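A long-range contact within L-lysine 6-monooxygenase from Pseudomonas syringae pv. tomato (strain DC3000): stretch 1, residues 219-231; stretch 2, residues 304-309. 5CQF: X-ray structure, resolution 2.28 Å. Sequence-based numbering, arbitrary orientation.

Stretch 1, residues 219-231: SVLELVSRDPAIE
Stretch 2 304-309: GRTRLH

Stretch 1 supplies the end of a helix, which began earlier in the chain and runs from Ser219 toward Arg226, followed by a type I turn from Asp227 to Ile230 and the extended residue Glu231. Stretch 2 leaves a helix, crosses a short loop and enters a strand at Leu308. The two bury 418 Å² in all, and both hydrogen bonds across the contact come from one arginine, which reads backbone carbonyls.

Gly304 closes the preceding helix in a Schellman motif. Its phi/psi of 107/-18 would jam a CB against the carbonyl O of the residue before, so the backbone by itself calls for glycine; nothing of stretch 1 lies near.

Arg305 (-72/114) points its CA-to-CB bond toward stretch 1, with chi1 m, chi2 t, chi3 m and chi4 125°. It lies beside Pro228 without a hydrogen bond to it: CD lies 3.9 Å from Pro228 O, and NH1 stands 4.2 Å from Pro228 CB. Thr306 (-110/104, chi1 p) then turns away, as the alternation of an extended chain would suggest.

Arg307 (-118/-2) is buried and carries the contact. Its CA-to-CB bond points sideways, but chi1 m, chi2 t, chi3 m and chi4 120° bring the guanidinium in among the carbonyls where helix gives way to turn. NH1 donates to Val224 O at 3.0 Å, almost straight at 178°, and NH2 donates to Ile230 O at 2.7 Å and 156°. Both acceptors lie at the guanidinium edge, near its plane, where the N-H bonds point. Pro228 O instead sits over one face: it is 3.2 Å from Arg307 NE, yet the angle is too poor for a hydrogen bond. One side chain thus ties the last part of the helix to the far end of the turn.

That turn is braced from within. Ala229 N donates to Asp227 OD1 at 3.0 Å, and a weak bond joins Ile230 N to Asp227 O at 3.3 Å. In register, Arg307 CA lies 4.8 Å from Glu231 CA, and Glu231 CA makes a CA-H...O contact with Arg307 O at 3.4 Å.

Leu308 (-115/123, chi1 t, chi2 p) starts the strand and adds the apolar part, its CD1 meeting Val220 CG1 (chi1 t) at 3.8 Å. Val220 and Val224, one helical turn apart, both aim CA-to-CB toward stretch 2. His309 (-115/127, chi1 m, chi2 -89°) continues the strand, its closest side-chain approach being NE2 to Glu231 CG at 4.7 Å.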

# COMPACT_ATOMS: atom_id res chain seq x y z
N SER A 219 23.04 2.60 -7.39
CA SER A 219 24.37 3.08 -7.10
C SER A 219 24.28 4.33 -6.28
O SER A 219 24.99 4.50 -5.29
CB SER A 219 25.12 3.38 -8.39
OG SER A 219 25.35 2.19 -9.13
N VAL A 220 23.39 5.21 -6.68
CA VAL A 220 23.20 6.43 -5.96
C VAL A 220 22.80 6.12 -4.54
O VAL A 220 23.38 6.64 -3.59
CB VAL A 220 22.18 7.35 -6.63
CG1 VAL A 220 21.84 8.54 -5.75
CG2 VAL A 220 22.72 7.85 -7.96
N LEU A 221 21.80 5.27 -4.40
CA LEU A 221 21.31 4.92 -3.07
C LEU A 221 22.40 4.34 -2.20
O LEU A 221 22.50 4.68 -1.02
CB LEU A 221 20.15 3.93 -3.17
CG LEU A 221 19.45 3.49 -1.87
CD1 LEU A 221 18.83 4.66 -1.14
CD2 LEU A 221 18.36 2.49 -2.23
N GLU A 222 23.22 3.48 -2.78
CA GLU A 222 24.21 2.80 -1.99
C GLU A 222 25.27 3.80 -1.55
O GLU A 222 25.75 3.77 -0.39
CB GLU A 222 24.81 1.63 -2.77
CG GLU A 222 26.02 0.97 -2.10
CD GLU A 222 25.69 0.13 -0.86
OE1 GLU A 222 24.56 -0.38 -0.75
OE2 GLU A 222 26.61 -0.05 -0.02
N LEU A 223 25.62 4.73 -2.44
CA LEU A 223 26.61 5.73 -2.07
C LEU A 223 26.11 6.64 -0.95
O LEU A 223 26.81 6.81 0.05
CB LEU A 223 27.02 6.57 -3.26
CG LEU A 223 27.75 5.83 -4.37
CD1 LEU A 223 27.94 6.80 -5.52
CD2 LEU A 223 29.10 5.27 -3.90
N VAL A 224 24.94 7.26 -1.10
CA VAL A 224 24.44 8.13 -0.04
C VAL A 224 24.09 7.32 1.21
O VAL A 224 23.99 7.88 2.28
CB VAL A 224 23.22 8.99 -0.44
CG1 VAL A 224 23.55 9.93 -1.58
CG2 VAL A 224 22.02 8.11 -0.79
N SER A 225 23.92 6.01 1.09
CA SER A 225 23.70 5.17 2.28
C SER A 225 24.97 4.89 3.06
O SER A 225 24.91 4.68 4.24
CB SER A 225 23.09 3.82 1.91
OG SER A 225 21.77 3.99 1.48
N ARG A 226 26.11 4.83 2.41
CA ARG A 226 27.28 4.30 3.07
C ARG A 226 27.98 5.32 3.93
O ARG A 226 28.76 4.95 4.78
CB ARG A 226 28.28 3.79 2.04
CG ARG A 226 27.86 2.48 1.40
CD ARG A 226 28.53 1.28 2.04
NE ARG A 226 28.96 0.37 0.98
CZ ARG A 226 30.23 0.07 0.70
NH1 ARG A 226 30.47 -0.78 -0.29
NH2 ARG A 226 31.25 0.57 1.40
N ASP A 227 27.72 6.60 3.71
CA ASP A 227 28.55 7.64 4.30
C ASP A 227 27.79 8.95 4.23
O ASP A 227 27.43 9.40 3.16
CB ASP A 227 29.86 7.74 3.50
CG ASP A 227 30.82 8.78 4.05
OD1 ASP A 227 30.35 9.74 4.71
OD2 ASP A 227 32.04 8.65 3.79
N PRO A 228 27.57 9.58 5.38
CA PRO A 228 26.68 10.75 5.39
C PRO A 228 27.25 12.04 4.79
O PRO A 228 26.53 13.05 4.64
CB PRO A 228 26.37 10.95 6.89
CG PRO A 228 26.95 9.77 7.59
CD PRO A 228 28.08 9.29 6.73
N ALA A 229 28.52 12.05 4.47
CA ALA A 229 29.11 13.26 3.90
C ALA A 229 29.27 13.18 2.38
O ALA A 229 29.58 14.20 1.74
CB ALA A 229 30.45 13.52 4.55
N ILE A 230 29.07 11.98 1.80
CA ILE A 230 29.15 11.79 0.35
C ILE A 230 28.14 12.68 -0.38
O ILE A 230 26.97 12.79 0.03
CB ILE A 230 28.91 10.33 -0.03
CG1 ILE A 230 30.18 9.54 0.15
CG2 ILE A 230 28.48 10.18 -1.48
CD1 ILE A 230 30.03 8.08 -0.25
N GLU A 231 28.60 13.29 -1.46
CA GLU A 231 27.74 14.10 -2.34
C GLU A 231 27.71 13.47 -3.71
O GLU A 231 28.72 13.02 -4.23
CB GLU A 231 28.27 15.54 -2.41
CG GLU A 231 27.88 16.30 -1.16
CD GLU A 231 28.65 17.58 -0.95
OE1 GLU A 231 29.86 17.65 -1.32
OE2 GLU A 231 28.03 18.50 -0.36
N GLY A 304 19.36 19.50 6.98
CA GLY A 304 20.04 20.54 6.22
C GLY A 304 20.93 20.01 5.11
O GLY A 304 21.31 20.75 4.20
N ARG A 305 21.27 18.73 5.18
CA ARG A 305 22.09 18.12 4.14
C ARG A 305 21.28 17.95 2.87
O ARG A 305 20.33 17.20 2.85
CB ARG A 305 22.62 16.77 4.61
CG ARG A 305 23.74 16.90 5.61
CD ARG A 305 24.10 15.58 6.26
NE ARG A 305 22.99 15.08 7.07
CZ ARG A 305 22.41 13.89 6.94
NH1 ARG A 305 22.86 13.00 6.04
NH2 ARG A 305 21.40 13.56 7.73
N THR A 306 21.65 18.66 1.81
CA THR A 306 21.11 18.37 0.48
C THR A 306 22.27 17.79 -0.34
O THR A 306 23.16 18.51 -0.75
CB THR A 306 20.51 19.63 -0.17
OG1 THR A 306 21.43 20.73 -0.06
CG2 THR A 306 19.16 20.02 0.52
N ARG A 307 22.26 16.47 -0.54
CA ARG A 307 23.46 15.73 -0.97
C ARG A 307 23.36 15.02 -2.32
O ARG A 307 24.33 14.38 -2.75
CB ARG A 307 23.81 14.67 0.06
CG ARG A 307 24.27 15.24 1.37
CD ARG A 307 24.90 14.17 2.24
NE ARG A 307 24.03 13.03 2.64
CZ ARG A 307 24.27 11.75 2.36
NH1 ARG A 307 23.47 10.82 2.84
NH2 ARG A 307 25.31 11.38 1.60
N LEU A 308 22.19 15.10 -2.95
CA LEU A 308 21.98 14.61 -4.28
C LEU A 308 21.68 15.80 -5.18
O LEU A 308 20.74 16.53 -4.92
CB LEU A 308 20.80 13.65 -4.30
CG LEU A 308 20.41 13.16 -5.69
CD1 LEU A 308 21.53 12.32 -6.30
CD2 LEU A 308 19.11 12.36 -5.66
N HIS A 309 22.48 15.99 -6.24
CA HIS A 309 22.28 17.08 -7.19
C HIS A 309 21.92 16.49 -8.54
O HIS A 309 22.64 15.62 -9.07
CB HIS A 309 23.55 17.89 -7.31
CG HIS A 309 24.08 18.36 -5.99
ND1 HIS A 309 23.69 19.56 -5.41
CD2 HIS A 309 24.93 17.78 -5.11
CE1 HIS A 309 24.29 19.70 -4.25
NE2 HIS A 309 25.05 18.64 -4.05